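Local structure of putative cytosine/guanine deaminase (Unidentified, 2PAJ) at residues Val287-Ala291 / Asp292-Leu296; Glu188-Asp191 / Ala192-Asp196; Pro430-Gly433 / Pro434-Gly438. The protein catalyses the zinc-dependent hydrolytic deamination of 2-amino-4-hydroxypteridines to 2,4-dihydroxypteridines, releasing ammonium. All blocks are in the same frame, centred on the assembly; numbering follows the deposited sequence.

All three interactions are local contacts at the first turns of helices, the last of them short, within the amidohydrolase fold, and each holds a different element; the nearest pair of contacts is about 20 Å apart between nearest atoms. Interactions 1 and 2 are surface contacts at the N-terminal ends of helices 291-300 and 190-203. Carboxylates do much of the work in interaction 1, where a capping box starts the helix. In interaction 2 the helix start rests on backbone bonds, with one face packed inward and the other open to solvent. Interaction 3, on the opposite side of the chain's centre from interaction 2, is partly buried and depends on carbonyl oxygens, a proline, two glycines and a bridging water.

Interaction 1. Residues Val287-Ala291 / Asp292-Leu296; sequences VKVDA and DEIAL
A capping box starts helix 291-300: Asp290, at the N-cap, and Glu293, one turn on, each give a side-chain oxygen to a backbone N-H that the helix leaves without a carbonyl partner. Asp290 OD1 takes the hydrogen of Asp292 N at 2.9 Å in a nearly straight bond (166°). In the reverse direction Asp290 N donates to Glu293 OE1 at 2.8 Å, meeting it on the anti side of the carboxylate and well out of its plane. Glu293 suits this place because its chain is long enough to reach the N-cap: chi1 of -75° sets CG beside the backbone N, and the extended chain carries the carboxylate back to Asp290 N. Its other oxygen, OE2, makes weak hydrogen bonds to Ser266 and Val268, tying the cap to the start of helix 267-273. The Asp292 carboxylate runs alongside that of Asp290, their planes 31° apart; two acidic groups here would probably be eased by the positive end of the helix dipole. On the inner side Val289 reaches the first turn from the loop that follows strand 281-284 and the zinc ligand His285, with its CG1 against Glu293 CB. The same methyl meets the buried Ile294, where Val289 CG1 lies 3.6 Å from Ile294 CG1.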
loop_
_atom_site.group_PDB
_atom_site.type_symbol
_atom_site.label_atom_id
_atom_site.label_comp_id
_atom_site.label_asym_id
_atom_site.label_seq_id
_atom_site.Cartn_x
_atom_site.Cartn_y
_atom_site.Cartn_z
ATOM N N VAL A 287 12.572 5.235 -11.521
ATOM C CA VAL A 287 12.510 5.081 -12.969
ATOM C C VAL A 287 13.951 5.367 -13.377
ATOM O O VAL A 287 14.680 6.014 -12.618
ATOM C CB VAL A 287 11.580 6.134 -13.591
ATOM C CG1 VAL A 287 12.088 7.535 -13.247
ATOM C CG2 VAL A 287 11.507 5.944 -15.103
ATOM N N LYS A 288 14.377 4.895 -14.544
ATOM C CA LYS A 288 15.760 5.118 -14.981
ATOM C C LYS A 288 16.738 4.373 -14.062
ATOM O O LYS A 288 17.151 4.893 -13.019
ATOM C CB LYS A 288 16.120 6.607 -14.941
ATOM C CG LYS A 288 15.042 7.543 -15.453
ATOM C CD LYS A 288 15.474 9.006 -15.268
ATOM C CE LYS A 288 14.321 9.988 -15.526
ATOM N NZ LYS A 288 14.708 11.419 -15.297
ATOM N N VAL A 289 17.112 3.159 -14.446
ATOM C CA VAL A 289 18.049 2.397 -13.645
ATOM C C VAL A 289 19.015 1.576 -14.489
ATOM O O VAL A 289 18.619 0.772 -15.325
ATOM C CB VAL A 289 17.309 1.481 -12.642
ATOM C CG1 VAL A 289 18.313 0.643 -11.870
ATOM C CG2 VAL A 289 16.499 2.327 -11.685
ATOM N N ASP A 290 20.295 1.811 -14.247
ATOM C CA ASP A 290 21.394 1.140 -14.926
ATOM C C ASP A 290 21.272 -0.377 -14.797
ATOM O O ASP A 290 20.533 -0.874 -13.948
ATOM C CB ASP A 290 22.706 1.599 -14.270
ATOM C CG ASP A 290 23.906 1.425 -15.169
ATOM O OD1 ASP A 290 24.263 0.263 -15.499
ATOM O OD2 ASP A 290 24.490 2.468 -15.546
ATOM N N ALA A 291 22.009 -1.109 -15.632
ATOM C CA ALA A 291 22.003 -2.563 -15.566
ATOM C C ALA A 291 22.757 -2.944 -14.290
ATOM O O ALA A 291 22.388 -3.889 -13.586
ATOM C CB ALA A 291 22.701 -3.151 -16.786
ATOM N N ASP A 292 23.810 -2.186 -14.004
ATOM C CA ASP A 292 24.640 -2.395 -12.821
ATOM C C ASP A 292 23.834 -2.062 -11.577
ATOM O O ASP A 292 23.997 -2.678 -10.517
ATOM C CB ASP A 292 25.873 -1.489 -12.876
ATOM C CG ASP A 292 26.633 -1.619 -14.183
ATOM O OD1 ASP A 292 27.149 -2.727 -14.471
ATOM O OD2 ASP A 292 26.708 -0.610 -14.924
ATOM N N GLU A 293 22.966 -1.068 -11.716
ATOM C CA GLU A 293 22.115 -0.652 -10.617
ATOM C C GLU A 293 21.074 -1.718 -10.315
ATOM O O GLU A 293 20.670 -1.884 -9.165
ATOM C CB GLU A 293 21.426 0.670 -10.948
ATOM C CG GLU A 293 22.341 1.880 -10.865
ATOM C CD GLU A 293 21.611 3.190 -11.139
ATOM O OE1 GLU A 293 21.349 3.485 -12.324
ATOM O OE2 GLU A 293 21.298 3.925 -10.172
ATOM N N ILE A 294 20.640 -2.438 -11.345
ATOM C CA ILE A 294 19.648 -3.484 -11.165
ATOM C C ILE A 294 20.260 -4.669 -10.452
ATOM O O ILE A 294 19.634 -5.285 -9.596
ATOM C CB ILE A 294 19.063 -3.928 -12.521
ATOM C CG1 ILE A 294 18.263 -2.774 -13.127
ATOM C CG2 ILE A 294 18.145 -5.136 -12.347
ATOM C CD1 ILE A 294 17.792 -3.042 -14.520
ATOM N N ALA A 295 21.501 -4.974 -10.800
ATOM C CA ALA A 295 22.227 -6.085 -10.193
ATOM C C ALA A 295 22.410 -5.851 -8.693
ATOM O O ALA A 295 22.250 -6.767 -7.881
ATOM C CB ALA A 295 23.583 -6.243 -10.868
ATOM N N LEU A 296 22.747 -4.614 -8.338
ATOM C CA LEU A 296 22.944 -4.244 -6.946
ATOM C C LEU A 296 21.642 -4.371 -6.173
ATOM O O LEU A 296 21.644 -4.716 -4.999
ATOM C CB LEU A 296 23.458 -2.811 -6.843
ATOM C CG LEU A 296 24.839 -2.586 -6.229
ATOM C CD1 LEU A 296 25.023 -1.103 -5.999
ATOM C CD2 LEU A 296 24.970 -3.346 -4.921
#

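Interaction 2. Residues Glu188-Asp191 / Ala192-Asp196; sequences ETLD and AYVAD
The first turn of helix 190-203 joins Thr189, at the N-cap, to the residues that follow, and its two sides differ sharply in packing. Backbone bonds build the turn. Thr189 O accepts from Tyr193 N at 3.2 Å and, weakly, from Ala192 N; the bond from Val194 N to Leu190 O is shorter, 3.0 Å, and almost straight (175°), with the donor in the carbonyl plane. Asp191 O accepts from Ala195 N at 2.8 Å. On the packed side Leu190 and Val194, one turn apart, put their branches together where Leu190 CD1 meets Val194 CG2 at 3.6 Å. Leu190 CG, anti to its own backbone N (chi1 -172°), stands out from the helix, and the CD1 branch turns back along it toward Val194. Leu190 also touches Glu230 and Glu233 of helix 228-240, and Val194 touches Val237 of the same helix. Branched apolar chains suit this stripe because they give both a contact within the turn and one to the neighbouring helix. Tyr193 is buried on another face: its hydroxyl bonds to the backbone O of Arg168 and its ring makes a cation-pi contact with that arginine. Arg168, at the end of strand 163-168, also forms salt bridges with Glu188 and Asp196, a bridge to each carboxylate that would offset their like charges. The solvent side is much looser. Asp191 is exposed there, where an acid near the helix N-terminus would probably be well placed. Ala195 is exposed and Ala192 partly so; a small methyl suits a position with little to pack against. The exposed Thr189 brings its methyl here, CG2 lying 3.4 Å from Ala192 CB.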
loop_
_atom_site.group_PDB
_atom_site.type_symbol
_atom_site.label_atom_id
_atom_site.label_comp_id
_atom_site.label_asym_id
_atom_site.label_seq_id
_atom_site.Cartn_x
_atom_site.Cartn_y
_atom_site.Cartn_z
ATOM N N GLU A 188 12.698 19.492 10.009
ATOM C CA GLU A 188 12.810 19.124 11.405
ATOM C C GLU A 188 14.278 18.845 11.651
ATOM O O GLU A 188 14.984 18.361 10.768
ATOM C CB GLU A 188 12.022 17.855 11.702
ATOM C CG GLU A 188 10.536 17.996 11.712
ATOM C CD GLU A 188 9.882 16.664 11.995
ATOM O OE1 GLU A 188 10.087 15.726 11.187
ATOM O OE2 GLU A 188 9.171 16.546 13.021
ATOM N N THR A 189 14.747 19.146 12.848
ATOM C CA THR A 189 16.136 18.876 13.152
ATOM C C THR A 189 16.278 17.356 13.219
ATOM O O THR A 189 15.347 16.666 13.616
ATOM C CB THR A 189 16.531 19.523 14.485
ATOM O OG1 THR A 189 17.656 18.829 15.034
ATOM C CG2 THR A 189 15.365 19.479 15.467
ATOM N N LEU A 190 17.434 16.843 12.809
ATOM C CA LEU A 190 17.706 15.403 12.812
ATOM C C LEU A 190 17.262 14.653 14.084
ATOM O O LEU A 190 16.610 13.610 13.999
ATOM C CB LEU A 190 19.202 15.189 12.552
ATOM C CG LEU A 190 19.825 13.806 12.316
ATOM C CD1 LEU A 190 19.862 13.019 13.605
ATOM C CD2 LEU A 190 19.052 13.062 11.245
ATOM N N ASP A 191 17.593 15.193 15.254
ATOM C CA ASP A 191 17.243 14.568 16.535
ATOM C C ASP A 191 15.747 14.580 16.802
ATOM O O ASP A 191 15.214 13.679 17.437
ATOM C CB ASP A 191 17.968 15.283 17.669
ATOM C CG ASP A 191 19.382 15.666 17.282
ATOM O OD1 ASP A 191 20.325 14.879 17.543
ATOM O OD2 ASP A 191 19.543 16.753 16.677
ATOM N N ALA A 192 15.061 15.605 16.326
ATOM C CA ALA A 192 13.626 15.658 16.540
ATOM C C ALA A 192 12.999 14.468 15.814
ATOM O O ALA A 192 12.160 13.748 16.376
ATOM C CB ALA A 192 13.066 16.974 16.012
ATOM N N TYR A 193 13.441 14.267 14.571
ATOM C CA TYR A 193 12.987 13.183 13.701
ATOM C C TYR A 193 13.242 11.864 14.428
ATOM O O TYR A 193 12.307 11.128 14.758
ATOM C CB TYR A 193 13.790 13.218 12.396
ATOM C CG TYR A 193 13.237 12.412 11.223
ATOM C CD1 TYR A 193 12.365 11.333 11.421
ATOM C CD2 TYR A 193 13.626 12.713 9.905
ATOM C CE1 TYR A 193 11.894 10.572 10.342
ATOM C CE2 TYR A 193 13.165 11.963 8.816
ATOM C CZ TYR A 193 12.299 10.894 9.044
ATOM O OH TYR A 193 11.837 10.148 7.976
ATOM N N VAL A 194 14.515 11.582 14.686
ATOM C CA VAL A 194 14.905 10.356 15.372
ATOM C C VAL A 194 14.082 10.105 16.627
ATOM O O VAL A 194 13.615 9.001 16.866
ATOM C CB VAL A 194 16.399 10.398 15.768
ATOM C CG1 VAL A 194 16.815 9.079 16.393
ATOM C CG2 VAL A 194 17.245 10.705 14.549
ATOM N N ALA A 195 13.911 11.145 17.429
ATOM C CA ALA A 195 13.159 11.040 18.663
ATOM C C ALA A 195 11.740 10.558 18.393
ATOM O O ALA A 195 11.237 9.649 19.058
ATOM C CB ALA A 195 13.132 12.395 19.364
ATOM N N ASP A 196 11.109 11.161 17.396
ATOM C CA ASP A 196 9.740 10.822 17.052
ATOM C C ASP A 196 9.575 9.372 16.670
ATOM O O ASP A 196 8.610 8.717 17.068
ATOM C CB ASP A 196 9.256 11.697 15.907
ATOM C CG ASP A 196 7.751 11.731 15.813
ATOM O OD1 ASP A 196 7.231 12.217 14.783
ATOM O OD2 ASP A 196 7.091 11.276 16.777
#

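Interaction 3. Residues Pro430-Gly433 / Pro434-Gly438; sequences PAIG and PVASG
Ile432 O receives two backbone donors from the next turn, Ala436 N at 3.1 Å and Val435 N at 3.3 Å, as the chain winds from a helix-like approach at Pro430-Ile432 into the short helix 433-436. The two donors come from different directions: Ala436 N lies in the carbonyl plane, whereas Val435 N stands 40° out of it. One residue on, Gly433 O accepts from Ser437 N at 2.9 Å. Gly438 then leaves the helix with a positive phi of 75°, a conformation that glycine adopts readily. Pro434 suits its place in the first turn, where a nitrogen without hydrogen costs no helical bond, and its ring holds phi near a value compatible with a helix. Side chains add little across the turn. Ile432 CG2 touches Ala436 CB at 3.7 Å, while Ser437, with OG beside its own backbone N (chi1 -53°), brings OG to 3.1 Å from Gly433 O, a weak hydrogen bond that is not settled. Away from the turn, Pro434 and Val435 lie against Tyr69 of strand 67-73, and Val435 and Ala436 against Trp354 of helix 346-359, so Val435 lies between the strand and the helix. A water donates to Gly433 O at 2.9 Å and to Gly438 O at 2.6 Å, linking the start of the turn to its exit. The contact is therefore held chiefly by carbonyl oxygens, two of them taking more than one donor, and the bridging water carries the bonding past the point where helical geometry ends.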
loop_
_atom_site.group_PDB
_atom_site.type_symbol
_atom_site.label_atom_id
_atom_site.label_comp_id
_atom_site.label_asym_id
_atom_site.label_seq_id
_atom_site.Cartn_x
_atom_site.Cartn_y
_atom_site.Cartn_z
ATOM N N PRO A 430 -13.219 -15.892 -15.984
ATOM C CA PRO A 430 -13.728 -14.820 -15.124
ATOM C C PRO A 430 -12.795 -14.435 -13.982
ATOM O O PRO A 430 -12.965 -13.399 -13.359
ATOM C CB PRO A 430 -15.065 -15.380 -14.640
ATOM C CG PRO A 430 -14.822 -16.823 -14.602
ATOM C CD PRO A 430 -14.079 -17.082 -15.886
ATOM N N ALA A 431 -11.806 -15.276 -13.715
ATOM C CA ALA A 431 -10.859 -15.006 -12.651
ATOM C C ALA A 431 -9.977 -13.814 -13.014
ATOM O O ALA A 431 -9.511 -13.065 -12.151
ATOM C CB ALA A 431 -10.011 -16.223 -12.426
ATOM N N ILE A 432 -9.778 -13.643 -14.310
ATOM C CA ILE A 432 -8.942 -12.593 -14.859
ATOM C C ILE A 432 -9.540 -11.180 -14.806
ATOM O O ILE A 432 -8.809 -10.191 -14.863
ATOM C CB ILE A 432 -8.561 -13.014 -16.306
ATOM C CG1 ILE A 432 -7.125 -13.507 -16.300
ATOM C CG2 ILE A 432 -8.818 -11.910 -17.311
ATOM C CD1 ILE A 432 -6.756 -14.359 -17.496
ATOM N N GLY A 433 -10.861 -11.105 -14.649
ATOM C CA GLY A 433 -11.586 -9.839 -14.629
ATOM C C GLY A 433 -11.156 -8.671 -13.757
ATOM O O GLY A 433 -11.060 -7.541 -14.244
ATOM N N PRO A 434 -10.921 -8.894 -12.459
ATOM C CA PRO A 434 -10.503 -7.824 -11.548
ATOM C C PRO A 434 -9.276 -7.034 -12.003
ATOM O O PRO A 434 -9.128 -5.863 -11.670
ATOM C CB PRO A 434 -10.252 -8.571 -10.242
ATOM C CG PRO A 434 -11.258 -9.664 -10.294
ATOM C CD PRO A 434 -11.158 -10.147 -11.720
ATOM N N VAL A 435 -8.404 -7.679 -12.768
ATOM C CA VAL A 435 -7.180 -7.049 -13.256
ATOM C C VAL A 435 -7.224 -6.600 -14.707
ATOM O O VAL A 435 -6.584 -5.616 -15.076
ATOM C CB VAL A 435 -6.009 -8.009 -13.145
ATOM C CG1 VAL A 435 -4.787 -7.417 -13.812
ATOM C CG2 VAL A 435 -5.767 -8.355 -11.701
ATOM N N ALA A 436 -7.981 -7.326 -15.527
ATOM C CA ALA A 436 -8.051 -7.035 -16.951
ATOM C C ALA A 436 -9.267 -6.263 -17.463
ATOM O O ALA A 436 -9.173 -5.583 -18.480
ATOM C CB ALA A 436 -7.897 -8.335 -17.727
ATOM N N SER A 437 -10.393 -6.338 -16.760
ATOM C CA SER A 437 -11.620 -5.680 -17.214
ATOM C C SER A 437 -11.752 -4.178 -17.015
ATOM O O SER A 437 -12.654 -3.558 -17.569
ATOM C CB SER A 437 -12.824 -6.358 -16.566
ATOM O OG SER A 437 -12.798 -7.755 -16.788
ATOM N N GLY A 438 -10.863 -3.592 -16.221
ATOM C CA GLY A 438 -10.961 -2.172 -15.953
ATOM C C GLY A 438 -12.106 -1.955 -14.991
ATOM O O GLY A 438 -12.547 -2.893 -14.344
HETATM O O HOH W 1 -12.362 -5.198 -13.109
#